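Flagellar hook protein FlgE (Caulobacter crescentus CB15, PDB 5AY6) builds the flagellar hook, which probably works as a universal joint, and is represented here by a 32 kDa fragment with its D2 and third-domain regions. Local coordinates at residues N64-V69 against T80-Y85; Y25-A30 against V50-T55. One frame throughout, in Å; residues are numbered along the deposited sequence.

Contact 1 (N64-V69 against T80-Y85); sequences NNEYLV and TGKVAY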
loop_
_atom_site.group_PDB
_atom_site.type_symbol
_atom_site.label_atom_id
_atom_site.label_comp_id
_atom_site.label_asym_id
_atom_site.label_seq_id
_atom_site.Cartn_x
_atom_site.Cartn_y
_atom_site.Cartn_z
ATOM N N ASN A 64 -7.340 15.145 2.131
ATOM C CA ASN A 64 -7.501 14.662 0.757
ATOM C C ASN A 64 -7.233 13.172 0.554
ATOM O O ASN A 64 -6.379 12.579 1.218
ATOM C CB ASN A 64 -6.571 15.418 -0.196
ATOM C CG ASN A 64 -6.810 16.903 -0.194
ATOM O OD1 ASN A 64 -7.954 17.361 -0.206
ATOM N ND2 ASN A 64 -5.725 17.671 -0.180
ATOM N N ASN A 65 -7.950 12.588 -0.401
ATOM C CA ASN A 65 -7.636 11.260 -0.910
ATOM C C ASN A 65 -6.600 11.356 -2.026
ATOM O O ASN A 65 -6.873 11.926 -3.083
ATOM C CB ASN A 65 -8.903 10.570 -1.417
ATOM C CG ASN A 65 -9.924 10.361 -0.316
ATOM O OD1 ASN A 65 -9.563 10.094 0.830
ATOM N ND2 ASN A 65 -11.204 10.489 -0.654
ATOM N N GLU A 66 -5.409 10.811 -1.791
ATOM C CA GLU A 66 -4.339 10.896 -2.784
ATOM C C GLU A 66 -4.157 9.602 -3.567
ATOM O O GLU A 66 -4.260 8.503 -3.015
ATOM C CB GLU A 66 -3.019 11.278 -2.114
ATOM C CG GLU A 66 -3.069 12.629 -1.422
ATOM C CD GLU A 66 -1.720 13.061 -0.886
ATOM O OE1 GLU A 66 -0.781 12.241 -0.908
ATOM O OE2 GLU A 66 -1.602 14.224 -0.442
ATOM N N TYR A 67 -3.879 9.748 -4.860
ATOM C CA TYR A 67 -3.652 8.607 -5.738
ATOM C C TYR A 67 -2.498 8.903 -6.697
ATOM O O TYR A 67 -2.257 10.059 -7.047
ATOM C CB TYR A 67 -4.920 8.272 -6.535
ATOM C CG TYR A 67 -6.172 8.096 -5.698
ATOM C CD1 TYR A 67 -6.431 6.897 -5.040
ATOM C CD2 TYR A 67 -7.108 9.121 -5.585
ATOM C CE1 TYR A 67 -7.580 6.729 -4.277
ATOM C CE2 TYR A 67 -8.265 8.957 -4.824
ATOM C CZ TYR A 67 -8.493 7.761 -4.175
ATOM O OH TYR A 67 -9.636 7.590 -3.418
ATOM N N LEU A 68 -1.786 7.865 -7.122
ATOM C CA LEU A 68 -0.773 8.030 -8.161
ATOM C C LEU A 68 -1.440 7.889 -9.523
ATOM O O LEU A 68 -2.397 7.128 -9.666
ATOM C CB LEU A 68 0.350 7.001 -8.015
ATOM C CG LEU A 68 1.083 6.954 -6.675
ATOM C CD1 LEU A 68 2.236 5.960 -6.733
ATOM C CD2 LEU A 68 1.585 8.342 -6.302
ATOM N N VAL A 69 -0.935 8.619 -10.515
ATOM C CA VAL A 69 -1.481 8.552 -11.868
ATOM C C VAL A 69 -0.389 8.398 -12.921
ATOM O O VAL A 69 0.601 9.134 -12.914
ATOM C CB VAL A 69 -2.303 9.813 -12.214
ATOM C CG1 VAL A 69 -2.798 9.748 -13.654
ATOM C CG2 VAL A 69 -3.468 9.981 -11.259
ATOM N N THR A 80 3.061 11.626 -15.636
ATOM C CA THR A 80 2.864 10.931 -14.372
ATOM C C THR A 80 2.879 11.905 -13.197
ATOM O O THR A 80 3.416 13.009 -13.300
ATOM C CB THR A 80 3.945 9.843 -14.166
ATOM O OG1 THR A 80 3.643 9.058 -13.004
ATOM C CG2 THR A 80 5.325 10.471 -14.008
ATOM N N GLY A 81 2.269 11.497 -12.088
ATOM C CA GLY A 81 2.294 12.295 -10.875
ATOM C C GLY A 81 1.299 11.841 -9.826
ATOM O O GLY A 81 0.848 10.694 -9.830
ATOM N N LYS A 82 0.957 12.753 -8.921
ATOM C CA LYS A 82 -0.015 12.465 -7.878
ATOM C C LYS A 82 -1.184 13.437 -7.957
ATOM O O LYS A 82 -0.995 14.624 -8.226
ATOM C CB LYS A 82 0.643 12.529 -6.496
ATOM C CG LYS A 82 -0.266 12.104 -5.358
ATOM C CD LYS A 82 0.520 11.801 -4.094
ATOM C CE LYS A 82 1.160 13.050 -3.512
ATOM N NZ LYS A 82 1.755 12.786 -2.166
ATOM N N VAL A 83 -2.391 12.922 -7.752
ATOM C CA VAL A 83 -3.575 13.766 -7.639
ATOM C C VAL A 83 -4.141 13.668 -6.230
ATOM O O VAL A 83 -3.959 12.666 -5.542
ATOM C CB VAL A 83 -4.669 13.384 -8.657
ATOM C CG1 VAL A 83 -4.226 13.735 -10.060
ATOM C CG2 VAL A 83 -5.009 11.903 -8.555
ATOM N N ALA A 84 -4.806 14.731 -5.798
ATOM C CA ALA A 84 -5.420 14.758 -4.483
ATOM C C ALA A 84 -6.840 15.275 -4.622
ATOM O O ALA A 84 -7.056 16.365 -5.147
ATOM C CB ALA A 84 -4.616 15.629 -3.526
ATOM N N TYR A 85 -7.806 14.480 -4.170
ATOM C CA TYR A 85 -9.202 14.891 -4.205
ATOM C C TYR A 85 -9.703 15.196 -2.797
ATOM O O TYR A 85 -9.322 14.527 -1.837
ATOM C CB TYR A 85 -10.074 13.808 -4.837
ATOM C CG TYR A 85 -9.707 13.452 -6.260
ATOM C CD1 TYR A 85 -8.866 12.387 -6.530
ATOM C CD2 TYR A 85 -10.219 14.172 -7.330
ATOM C CE1 TYR A 85 -8.538 12.050 -7.827
ATOM C CE2 TYR A 85 -9.898 13.846 -8.629
ATOM C CZ TYR A 85 -9.054 12.784 -8.872
ATOM O OH TYR A 85 -8.727 12.453 -10.165
HETATM O O HOH W 1 0.812 14.751 0.091
#

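Contact 2 (Y25-A30 against V50-T55); sequences YKVGTA and VVYSST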
loop_
_atom_site.group_PDB
_atom_site.type_symbol
_atom_site.label_atom_id
_atom_site.label_comp_id
_atom_site.label_asym_id
_atom_site.label_seq_id
_atom_site.Cartn_x
_atom_site.Cartn_y
_atom_site.Cartn_z
ATOM N N TYR A 25 -4.875 0.473 -11.248
ATOM C CA TYR A 25 -6.126 0.284 -11.958
ATOM C C TYR A 25 -6.174 1.043 -13.277
ATOM O O TYR A 25 -6.184 2.274 -13.295
ATOM C CB TYR A 25 -7.288 0.710 -11.057
ATOM C CG TYR A 25 -8.617 0.831 -11.758
ATOM C CD1 TYR A 25 -9.290 -0.296 -12.211
ATOM C CD2 TYR A 25 -9.211 2.070 -11.944
ATOM C CE1 TYR A 25 -10.514 -0.189 -12.844
ATOM C CE2 TYR A 25 -10.436 2.186 -12.577
ATOM C CZ TYR A 25 -11.081 1.054 -13.023
ATOM O OH TYR A 25 -12.299 1.165 -13.652
ATOM N N LYS A 26 -6.207 0.303 -14.384
ATOM C CA LYS A 26 -6.350 0.926 -15.697
ATOM C C LYS A 26 -7.815 1.189 -15.993
ATOM O O LYS A 26 -8.627 0.266 -15.993
ATOM C CB LYS A 26 -5.755 0.053 -16.800
ATOM C CG LYS A 26 -5.834 0.703 -18.176
ATOM C CD LYS A 26 -5.980 -0.329 -19.276
ATOM C CE LYS A 26 -4.852 -1.341 -19.226
ATOM N NZ LYS A 26 -5.226 -2.617 -19.897
ATOM N N VAL A 27 -8.139 2.456 -16.243
ATOM C CA VAL A 27 -9.503 2.877 -16.540
ATOM C C VAL A 27 -10.009 2.272 -17.842
ATOM O O VAL A 27 -9.289 2.238 -18.838
ATOM C CB VAL A 27 -9.602 4.417 -16.643
ATOM C CG1 VAL A 27 -11.027 4.850 -16.961
ATOM C CG2 VAL A 27 -9.112 5.068 -15.360
ATOM N N GLY A 28 -11.246 1.789 -17.829
ATOM C CA GLY A 28 -11.903 1.391 -19.059
ATOM C C GLY A 28 -11.996 -0.109 -19.228
ATOM O O GLY A 28 -11.606 -0.872 -18.348
ATOM N N THR A 29 -12.517 -0.524 -20.374
ATOM C CA THR A 29 -12.716 -1.937 -20.653
ATOM C C THR A 29 -11.471 -2.558 -21.281
ATOM O O THR A 29 -10.711 -1.882 -21.977
ATOM C CB THR A 29 -13.921 -2.145 -21.581
ATOM O OG1 THR A 29 -13.760 -1.336 -22.752
ATOM C CG2 THR A 29 -15.203 -1.732 -20.873
ATOM N N ALA A 30 -11.264 -3.846 -21.024
ATOM C CA ALA A 30 -10.114 -4.565 -21.558
ATOM C C ALA A 30 -10.129 -4.590 -23.083
ATOM O O ALA A 30 -11.167 -4.832 -23.694
ATOM C CB ALA A 30 -10.081 -5.982 -21.011
ATOM N N VAL A 50 -5.113 5.380 -18.904
ATOM C CA VAL A 50 -5.003 6.091 -17.641
ATOM C C VAL A 50 -4.959 5.084 -16.504
ATOM O O VAL A 50 -5.869 4.274 -16.341
ATOM C CB VAL A 50 -6.167 7.072 -17.434
ATOM C CG1 VAL A 50 -5.948 7.898 -16.164
ATOM C CG2 VAL A 50 -6.313 7.980 -18.644
ATOM N N VAL A 51 -3.889 5.131 -15.721
ATOM C CA VAL A 51 -3.714 4.180 -14.637
ATOM C C VAL A 51 -3.613 4.904 -13.301
ATOM O O VAL A 51 -2.654 5.639 -13.058
ATOM C CB VAL A 51 -2.449 3.312 -14.839
ATOM C CG1 VAL A 51 -2.337 2.261 -13.740
ATOM C CG2 VAL A 51 -2.460 2.654 -16.216
ATOM N N TYR A 52 -4.617 4.707 -12.451
ATOM C CA TYR A 52 -4.564 5.167 -11.071
ATOM C C TYR A 52 -3.915 4.094 -10.214
ATOM O O TYR A 52 -4.264 2.922 -10.329
ATOM C CB TYR A 52 -5.958 5.466 -10.524
ATOM C CG TYR A 52 -6.709 6.581 -11.211
ATOM C CD1 TYR A 52 -6.476 7.910 -10.881
ATOM C CD2 TYR A 52 -7.683 6.302 -12.158
ATOM C CE1 TYR A 52 -7.181 8.934 -11.493
ATOM C CE2 TYR A 52 -8.394 7.318 -12.775
ATOM C CZ TYR A 52 -8.137 8.630 -12.440
ATOM O OH TYR A 52 -8.842 9.638 -13.053
ATOM N N SER A 53 -2.983 4.492 -9.355
ATOM C CA SER A 53 -2.352 3.548 -8.438
ATOM C C SER A 53 -2.497 3.981 -6.985
ATOM O O SER A 53 -2.461 5.171 -6.670
ATOM C CB SER A 53 -0.872 3.371 -8.777
ATOM O OG SER A 53 -0.722 2.691 -10.009
ATOM N N SER A 54 -2.656 3.003 -6.104
ATOM C CA SER A 54 -2.675 3.255 -4.673
ATOM C C SER A 54 -1.292 3.695 -4.185
ATOM O O SER A 54 -0.272 3.161 -4.613
ATOM C CB SER A 54 -3.140 2.006 -3.923
ATOM O OG SER A 54 -2.771 2.064 -2.559
ATOM N N THR A 55 -1.270 4.681 -3.296
ATOM C CA THR A 55 -0.025 5.176 -2.721
ATOM C C THR A 55 0.539 4.243 -1.665
ATOM O O THR A 55 1.697 4.377 -1.271
ATOM C CB THR A 55 -0.225 6.542 -2.062
ATOM O OG1 THR A 55 -1.237 6.422 -1.053
ATOM C CG2 THR A 55 -0.647 7.581 -3.089
#

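Contact 1 (N64-V69 against T80-Y85)
Six backbone hydrogen bonds zip 64-69 to 80-85 in an antiparallel beta hairpin. They form reciprocal pairs: Asn65 with Tyr85, Tyr67 with Val83, and Val69 with Gly81. Val83 N meets Tyr67 O nearly along the C=O axis at 3.0 Å, whereas Tyr85 N sits above the carbonyl plane of Asn65, its N-H still straight at 173°. Gly81 N reaches Val69 O at 3.0 Å; Thr80 OG1 lies near the same oxygen, but its strongest polar partner is Asp70. The residues between turn outward: Glu66 N bonds to Asn59 OD1, Lys82 N to Thr96 OG1, and Leu68 and Ala84 bond through the backbone to strands 45-53 and 92-99. The non-hydrogen-bonded pairs send Glu66, Leu68, Lys82 and Ala84 to one face. There the extended Glu66 chain and the Lys82 chain, bent at chi3 (67°), cross obliquely, and Lys82 NZ forms a salt bridge with Glu66 OE1 at 2.9 Å, coming from above the carboxylate plane. One water closes the triangle, donating to Glu66 OE2 at 2.5 Å and accepting from Lys82 NZ. An alanine at Lys82 would remove the ammonium and would probably leave Glu66 OE1 without its salt bridge and the water without one donor. On the other face Tyr67 and Tyr85 meet edge to edge, CD2 to CD1 at 3.8 Å, and Val69 CG2 packs on Val83 CG2 at 3.7 Å. Tyr85 OH is bonded to Ile128 O. The Glu66-Lys82 face thus carries a water-bridged ion pair beside Leu68 and Ala84; the opposite face is mostly apolar, and the inward-facing N-H and C=O groups pair between them.

Contact 2 (Y25-A30 against V50-T55)
Val27 lays its CG2 methyl against the ring edge of Tyr52, 3.5 Å from CE2 and near the ring plane. That methyl is anti to the carbonyl carbon, with CG1 anti to the backbone N (chi1 180°), and this rotation also brings Val27 CG2 to 4.1 Å from Val50 CB. One branch therefore bridges two residues of the opposing strand. In the same residue, Val27 N donates to Val50 O at 2.9 Å, almost straight (171°) and nearly along the C=O axis. Tyr25 and Tyr52 form the antiparallel hydrogen-bonded pair beside it: Tyr25 N reaches Tyr52 O at 2.7 Å, while the return bond from Tyr52 N to Tyr25 O is more bent (143°) and comes from above the carbonyl plane. Lys26 and Val51 make the non-hydrogen-bonded pair on the other face, where Lys26 CB lies 4.2 Å from Val51 CG2 before the lysine chain leads away. After Val27 the chain of 25-30 leaves 50-55 for a loop. Strands 24-39 and 45-53 form a beta hairpin, joined here at its open ends, away from the turn. Within this chain 24-39 is an outermost strand of a five-stranded antiparallel sheet, and 45-53 lies between it and 64-73, where Val69 touches Tyr52. Short helix 137-140 covers the tyrosine side of the sheet, its Glu138 against Val27 and its Val139 against Tyr52, while Leu144 packs on both tyrosines.

How the contacts relate
From the N terminus, the chain runs along 25-30 in strand 24-39, turns back, and contact 2 closes that first hairpin at 50-55. Strand 64-73 follows, and contact 1 closes the second hairpin when 80-85 returns beside 64-69. The two loops are in series: neither encloses nor crosses the other. They are joined edge to edge in the sheet because strands 45-53 and 64-73 are neighbours, with Leu68 O and Ser53 N probably hydrogen-bonded at 2.7 Å. Thr55 CG2 packs near Glu66 O just beyond. Together the contacts tie four consecutive strands of this up-and-down antiparallel sheet, which strand 92-99 completes on the far side.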